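Side-chain contacts in methylated-DNA--protein-cysteine methyltransferase (Thermococcus kodakarensis, PDB 1MGT), which repairs O6-methylguanine and O4-methylthymine in DNA by transferring the methyl group to one of its own cysteines, a suicide reaction that inactivates the enzyme irreversibly: residues G113-A118 with R124-A129; K102-K105 with V109-Y112. All coordinates share one frame; numbering follows the deposited sequence.

Contact 1 (G113-A118 with R124-A129); sequences GDLAKA and RAVGGA. With SO4 (sulfate ion), chain B.
Val-126 of helix 123-131 wedges against Leu-115 and Ala-116 of helix 112-118 in a buried, wholly apolar helix-to-helix contact. The two helices form the helix-turn-helix of the DNA-binding domain; as in related alkyltransferases, 123-131 is probably the recognition helix. The backbones come close where Ala-116 CA lies 6.2 Å from Val-126 CA, a spacing consistent with the small alanine side chain. Val-126 meets its partners with one methyl each. Val-126 CG1, anti to the backbone N (chi1 166°), presses on Leu-115, tightly at Leu-115 CD2 (3.4 Å) and more loosely at CG. The other methyl, Val-126 CG2, sits over Ala-116, 3.9 Å from Ala-116 CA and 4.1 Å from Ala-116 CB. Leu-115 reaches across with only its CD2 branch and CG, its side chain oblique to that of Val-126, and also rests on Trp-99 of helix 91-103. With an alanine in place of Val-126 both methyls go, which would probably open a gap facing Leu-115 CD2 and Ala-116 and let the leucine shift. Near the start of helix 112-118, Gly-113 N donates a hydrogen bond of 2.9 Å to sulfate O4, and His-147 ND1 binds the same ion. Between the two segments the fit depends on methyl shape and burial, without a directional bond between the facing side chains.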
ATOM      1  N   GLY A 113      13.884  11.621  -4.272  1.00 12.26           N
ATOM      2  CA  GLY A 113      15.068  12.296  -3.783  1.00 12.33           C
ATOM      3  C   GLY A 113      14.888  12.994  -2.450  1.00 10.47           C
ATOM      4  O   GLY A 113      15.800  12.911  -1.612  1.00 12.28           O
ATOM      5  N   ASP A 114      13.787  13.706  -2.225  1.00  9.89           N
ATOM      6  CA  ASP A 114      13.556  14.416  -0.971  1.00 10.82           C
ATOM      7  C   ASP A 114      13.294  13.441   0.168  1.00 12.15           C
ATOM      8  O   ASP A 114      13.699  13.664   1.305  1.00 11.97           O
ATOM      9  CB  ASP A 114      12.368  15.393  -1.103  1.00 11.98           C
ATOM     10  CG  ASP A 114      12.747  16.556  -2.037  1.00 15.00           C
ATOM     11  OD1 ASP A 114      13.935  16.727  -2.339  1.00 16.85           O
ATOM     12  OD2 ASP A 114      11.825  17.266  -2.455  1.00 16.53           O
ATOM     13  N   LEU A 115      12.634  12.314  -0.169  1.00  9.63           N
ATOM     14  CA  LEU A 115      12.369  11.315   0.896  1.00 12.47           C
ATOM     15  C   LEU A 115      13.691  10.700   1.337  1.00 11.08           C
ATOM     16  O   LEU A 115      13.941  10.516   2.541  1.00 12.55           O
ATOM     17  CB  LEU A 115      11.397  10.259   0.354  1.00 12.95           C
ATOM     18  CG  LEU A 115      11.067   9.090   1.284  1.00 14.62           C
ATOM     19  CD1 LEU A 115      10.490   9.568   2.601  1.00 14.11           C
ATOM     20  CD2 LEU A 115      10.033   8.175   0.585  1.00 15.26           C
ATOM     21  N   ALA A 116      14.573  10.421   0.379  1.00 10.35           N
ATOM     22  CA  ALA A 116      15.874   9.855   0.669  1.00 11.75           C
ATOM     23  C   ALA A 116      16.695  10.827   1.527  1.00 12.95           C
ATOM     24  O   ALA A 116      17.344  10.432   2.498  1.00 12.93           O
ATOM     25  CB  ALA A 116      16.643   9.529  -0.590  1.00 12.34           C
ATOM     26  N   LYS A 117      16.655  12.117   1.158  1.00 12.85           N
ATOM     27  CA  LYS A 117      17.421  13.094   1.938  1.00 14.66           C
ATOM     28  C   LYS A 117      16.938  13.187   3.363  1.00 14.35           C
ATOM     29  O   LYS A 117      17.750  13.295   4.310  1.00 13.64           O
ATOM     30  CB  LYS A 117      17.338  14.487   1.249  1.00 16.74           C
ATOM     31  CG  LYS A 117      18.398  14.608   0.176  1.00 22.62           C
ATOM     32  CD  LYS A 117      18.034  15.603  -0.919  1.00 27.99           C
ATOM     33  CE  LYS A 117      19.106  15.521  -2.020  1.00 29.86           C
ATOM     34  NZ  LYS A 117      18.465  15.314  -3.349  1.00 31.44           N
ATOM     35  N   ALA A 118      15.628  13.082   3.581  1.00 13.58           N
ATOM     36  CA  ALA A 118      15.060  13.172   4.908  1.00 13.68           C
ATOM     37  C   ALA A 118      15.479  12.006   5.802  1.00 15.79           C
ATOM     38  O   ALA A 118      15.567  12.182   7.015  1.00 15.48           O
ATOM     39  CB  ALA A 118      13.527  13.214   4.858  1.00 14.62           C
ATOM     40  N   ARG A 124      17.698   5.222  -4.550  1.00 13.75           N
ATOM     41  CA  ARG A 124      17.564   3.837  -4.990  1.00 13.82           C
ATOM     42  C   ARG A 124      17.076   2.954  -3.835  1.00 13.17           C
ATOM     43  O   ARG A 124      16.152   2.174  -4.088  1.00 12.96           O
ATOM     44  CB  ARG A 124      18.826   3.285  -5.617  1.00 15.87           C
ATOM     45  CG  ARG A 124      19.122   3.953  -6.954  1.00 18.52           C
ATOM     46  CD  ARG A 124      20.472   3.457  -7.505  1.00 23.21           C
ATOM     47  NE  ARG A 124      20.905   4.415  -8.520  1.00 25.55           N
ATOM     48  CZ  ARG A 124      21.498   4.124  -9.663  1.00 27.39           C
ATOM     49  NH1 ARG A 124      21.753   2.866  -9.990  1.00 28.72           N
ATOM     50  NH2 ARG A 124      21.826   5.111 -10.483  1.00 27.70           N
ATOM     51  N   ALA A 125      17.596   3.153  -2.645  1.00 11.67           N
ATOM     52  CA  ALA A 125      17.109   2.356  -1.495  1.00 13.92           C
ATOM     53  C   ALA A 125      15.648   2.606  -1.235  1.00 12.77           C
ATOM     54  O   ALA A 125      14.837   1.703  -0.943  1.00 11.46           O
ATOM     55  CB  ALA A 125      17.985   2.650  -0.272  1.00 13.96           C
ATOM     56  N   VAL A 126      15.190   3.873  -1.344  1.00 12.01           N
ATOM     57  CA  VAL A 126      13.802   4.247  -1.131  1.00 11.99           C
ATOM     58  C   VAL A 126      12.942   3.640  -2.247  1.00 12.79           C
ATOM     59  O   VAL A 126      11.845   3.166  -1.967  1.00 13.00           O
ATOM     60  CB  VAL A 126      13.616   5.789  -1.148  1.00 12.51           C
ATOM     61  CG1 VAL A 126      12.153   6.180  -1.266  1.00 13.05           C
ATOM     62  CG2 VAL A 126      14.177   6.334   0.176  1.00 12.95           C
ATOM     63  N   GLY A 127      13.472   3.672  -3.466  1.00 12.44           N
ATOM     64  CA  GLY A 127      12.735   3.099  -4.604  1.00 12.87           C
ATOM     65  C   GLY A 127      12.540   1.591  -4.342  1.00 12.51           C
ATOM     66  O   GLY A 127      11.428   1.082  -4.529  1.00 12.11           O
ATOM     67  N   GLY A 128      13.574   0.900  -3.917  1.00  9.72           N
ATOM     68  CA  GLY A 128      13.468  -0.539  -3.629  1.00 12.16           C
ATOM     69  C   GLY A 128      12.414  -0.807  -2.567  1.00 12.41           C
ATOM     70  O   GLY A 128      11.649  -1.783  -2.656  1.00 13.42           O
ATOM     71  N   ALA A 129      12.382   0.012  -1.508  1.00  9.11           N
ATOM     72  CA  ALA A 129      11.402  -0.153  -0.453  1.00 11.81           C
ATOM     73  C   ALA A 129       9.995   0.108  -0.961  1.00 13.36           C
ATOM     74  O   ALA A 129       9.043  -0.577  -0.564  1.00 13.30           O
ATOM     75  CB  ALA A 129      11.729   0.733   0.752  1.00 12.33           C
TER
HETATM   76  S   SO4 B 301      13.805  11.850  -8.211  1.00 26.51           S
HETATM   77  O1  SO4 B 301      13.135  10.474  -8.215  1.00 31.98           O
HETATM   78  O2  SO4 B 301      13.280  12.571  -9.401  1.00 27.14           O
HETATM   79  O3  SO4 B 301      15.262  11.599  -8.278  1.00 29.31           O
HETATM   80  O4  SO4 B 301      13.448  12.572  -6.975  1.00 27.09           O

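Contact 2 (K102-K105 with V109-Y112); sequences KNVK and VITY
Val-104 packs on Ile-110 and the backbone of Val-109, closing a short helix-loop-strand connection in the DNA-binding domain. Helix 91-103 ends just before Val-104, the first residue to leave helical geometry (phi/psi -97°/98°). After three intervening residues beyond Lys-105 the chain comes back as Val-109 and enters strand 110-111, which pairs in parallel with strand 144-145. Val-104 is buried and serves as the shared apolar surface of this return. Val-104 CA is 6.7 Å from Val-109 CA. The CB of Val-104 points toward the opposing segment.

The two methyls of Val-104 divide the work. Val-104 CG2 meets the CG2 methyl of Ile-110 at 4.1 Å, a relaxed van der Waals distance, with the two side chains crossing at about a right angle. Ile-110 extends CG1 anti to its backbone N (chi1 -169°), which leaves CG2 as the branch offered to the valine. The touch is thus methyl to methyl, while the longer arm of the isoleucine takes no main part in it.

Val-109 contributes differently: its CB points away from Val-104 and its side chain packs instead on Val-145 and Val-169, so the surface it gives here is mostly main chain. Polar bonds to residues beyond the two segments surround the contact. Val-104 O accepts from Arg-143 NH1, and the backbone of Ile-110 is bonded to Arg-143 and Val-145. Thr-111 OG1 then caps the next helix by accepting from Asp-114 N. Against the turning backbone, Val-104 CG1 approaches the carbonyl carbon C of Val-109 to 4.3 Å.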
ATOM      1  N   LYS A 102       3.568   8.767   8.683  1.00 12.47           N
ATOM      2  CA  LYS A 102       3.336   9.801   9.685  1.00 14.80           C
ATOM      3  C   LYS A 102       3.609  11.207   9.156  1.00 15.99           C
ATOM      4  O   LYS A 102       3.039  12.167   9.690  1.00 16.38           O
ATOM      5  CB  LYS A 102       4.325   9.572  10.854  1.00 18.13           C
ATOM      6  CG  LYS A 102       3.883   8.426  11.767  1.00 21.44           C
ATOM      7  CD  LYS A 102       4.852   8.249  12.933  1.00 25.24           C
ATOM      8  CE  LYS A 102       4.688   6.834  13.502  1.00 28.37           C
ATOM      9  NZ  LYS A 102       5.206   6.728  14.900  1.00 30.59           N
ATOM     10  N   ASN A 103       4.486  11.323   8.155  1.00 13.67           N
ATOM     11  CA  ASN A 103       4.804  12.693   7.722  1.00 14.88           C
ATOM     12  C   ASN A 103       4.341  13.171   6.382  1.00 16.27           C
ATOM     13  O   ASN A 103       4.318  14.419   6.203  1.00 15.78           O
ATOM     14  CB  ASN A 103       6.361  12.814   7.780  1.00 15.97           C
ATOM     15  CG  ASN A 103       6.852  12.686   9.204  1.00 17.63           C
ATOM     16  OD1 ASN A 103       6.598  13.575  10.019  1.00 17.70           O
ATOM     17  ND2 ASN A 103       7.523  11.583   9.516  1.00 16.25           N
ATOM     18  N   VAL A 104       4.022  12.319   5.432  1.00 13.02           N
ATOM     19  CA  VAL A 104       3.577  12.764   4.105  1.00 14.58           C
ATOM     20  C   VAL A 104       2.058  12.730   4.113  1.00 17.28           C
ATOM     21  O   VAL A 104       1.428  11.680   3.964  1.00 15.51           O
ATOM     22  CB  VAL A 104       4.212  11.934   2.993  1.00 13.91           C
ATOM     23  CG1 VAL A 104       3.856  12.466   1.614  1.00 15.86           C
ATOM     24  CG2 VAL A 104       5.752  12.003   3.160  1.00 15.20           C
ATOM     25  N   LYS A 105       1.468  13.904   4.335  1.00 16.17           N
ATOM     26  CA  LYS A 105       0.030  14.010   4.475  1.00 18.09           C
ATOM     27  C   LYS A 105      -0.793  13.934   3.214  1.00 15.66           C
ATOM     28  O   LYS A 105      -0.363  14.256   2.119  1.00 15.86           O
ATOM     29  CB  LYS A 105      -0.317  15.342   5.193  1.00 21.95           C
ATOM     30  CG  LYS A 105       0.448  15.599   6.465  1.00 26.09           C
ATOM     31  CD  LYS A 105       0.159  14.627   7.578  1.00 29.94           C
ATOM     32  CE  LYS A 105       1.129  14.803   8.745  1.00 31.83           C
ATOM     33  NZ  LYS A 105       0.914  16.136   9.404  1.00 34.85           N
ATOM     34  N   VAL A 109       2.655  15.496  -1.724  1.00 13.31           N
ATOM     35  CA  VAL A 109       3.525  14.495  -2.321  1.00 13.92           C
ATOM     36  C   VAL A 109       4.965  14.773  -1.871  1.00 13.63           C
ATOM     37  O   VAL A 109       5.192  15.761  -1.164  1.00 13.87           O
ATOM     38  CB  VAL A 109       3.483  14.464  -3.849  1.00 14.70           C
ATOM     39  CG1 VAL A 109       2.071  14.142  -4.384  1.00 14.42           C
ATOM     40  CG2 VAL A 109       3.951  15.807  -4.427  1.00 15.82           C
ATOM     41  N   ILE A 110       5.865  13.895  -2.250  1.00 14.56           N
ATOM     42  CA  ILE A 110       7.292  14.069  -1.913  1.00 12.65           C
ATOM     43  C   ILE A 110       8.053  13.325  -2.997  1.00 13.99           C
ATOM     44  O   ILE A 110       7.563  12.311  -3.527  1.00 13.17           O
ATOM     45  CB  ILE A 110       7.647  13.575  -0.522  1.00 13.36           C
ATOM     46  CG1 ILE A 110       9.073  14.047  -0.147  1.00 14.00           C
ATOM     47  CG2 ILE A 110       7.576  12.033  -0.469  1.00 11.61           C
ATOM     48  CD1 ILE A 110       9.289  14.131   1.353  1.00 16.06           C
ATOM     49  N   THR A 111       9.215  13.809  -3.408  1.00 11.86           N
ATOM     50  CA  THR A 111       9.953  13.121  -4.445  1.00 11.34           C
ATOM     51  C   THR A 111      10.784  12.004  -3.843  1.00 11.22           C
ATOM     52  O   THR A 111      11.051  11.986  -2.630  1.00 11.66           O
ATOM     53  CB  THR A 111      10.900  14.088  -5.212  1.00 13.97           C
ATOM     54  OG1 THR A 111      11.890  14.554  -4.293  1.00 12.39           O
ATOM     55  CG2 THR A 111      10.093  15.257  -5.777  1.00 12.76           C
ATOM     56  N   TYR A 112      11.217  11.064  -4.682  1.00 12.40           N
ATOM     57  CA  TYR A 112      12.070   9.988  -4.187  1.00 13.41           C
ATOM     58  C   TYR A 112      13.328  10.631  -3.545  1.00 13.54           C
ATOM     59  O   TYR A 112      13.766  10.210  -2.502  1.00 12.18           O
ATOM     60  CB  TYR A 112      12.596   9.096  -5.306  1.00 15.91           C
ATOM     61  CG  TYR A 112      11.512   8.203  -5.871  1.00 19.72           C
ATOM     62  CD1 TYR A 112      10.866   8.586  -7.038  1.00 23.60           C
ATOM     63  CD2 TYR A 112      11.142   7.023  -5.247  1.00 22.50           C
ATOM     64  CE1 TYR A 112       9.872   7.800  -7.581  1.00 26.21           C
ATOM     65  CE2 TYR A 112      10.146   6.225  -5.787  1.00 25.47           C
ATOM     66  CZ  TYR A 112       9.522   6.627  -6.946  1.00 28.33           C
ATOM     67  OH  TYR A 112       8.525   5.855  -7.509  1.00 31.14           O
TER

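How the contacts relate
Along the chain contact 2 comes first and is complete before the first residue of contact 1; both lie within one DNA-binding domain, their centres 11 Å apart. Strand 110-111 of contact 2 runs directly into helix 112-118 of contact 1, and the two contacts touch: Ile-110 CG1 lies 4.0 Å from Leu-115 N, while Tyr-112 CD2 is 4.2 Å from Val-126 CG1. Helix 91-103, which leads into contact 2, also packs against both helices of contact 1. Chain continuity and this packing thus join the helix-turn-helix to the strand pair, close to the probable reactive cysteine: the side chains of Leu-115 and Ile-110 lie about 8 Å and 9 Å from that of Cys-141, the inferred methyl acceptor.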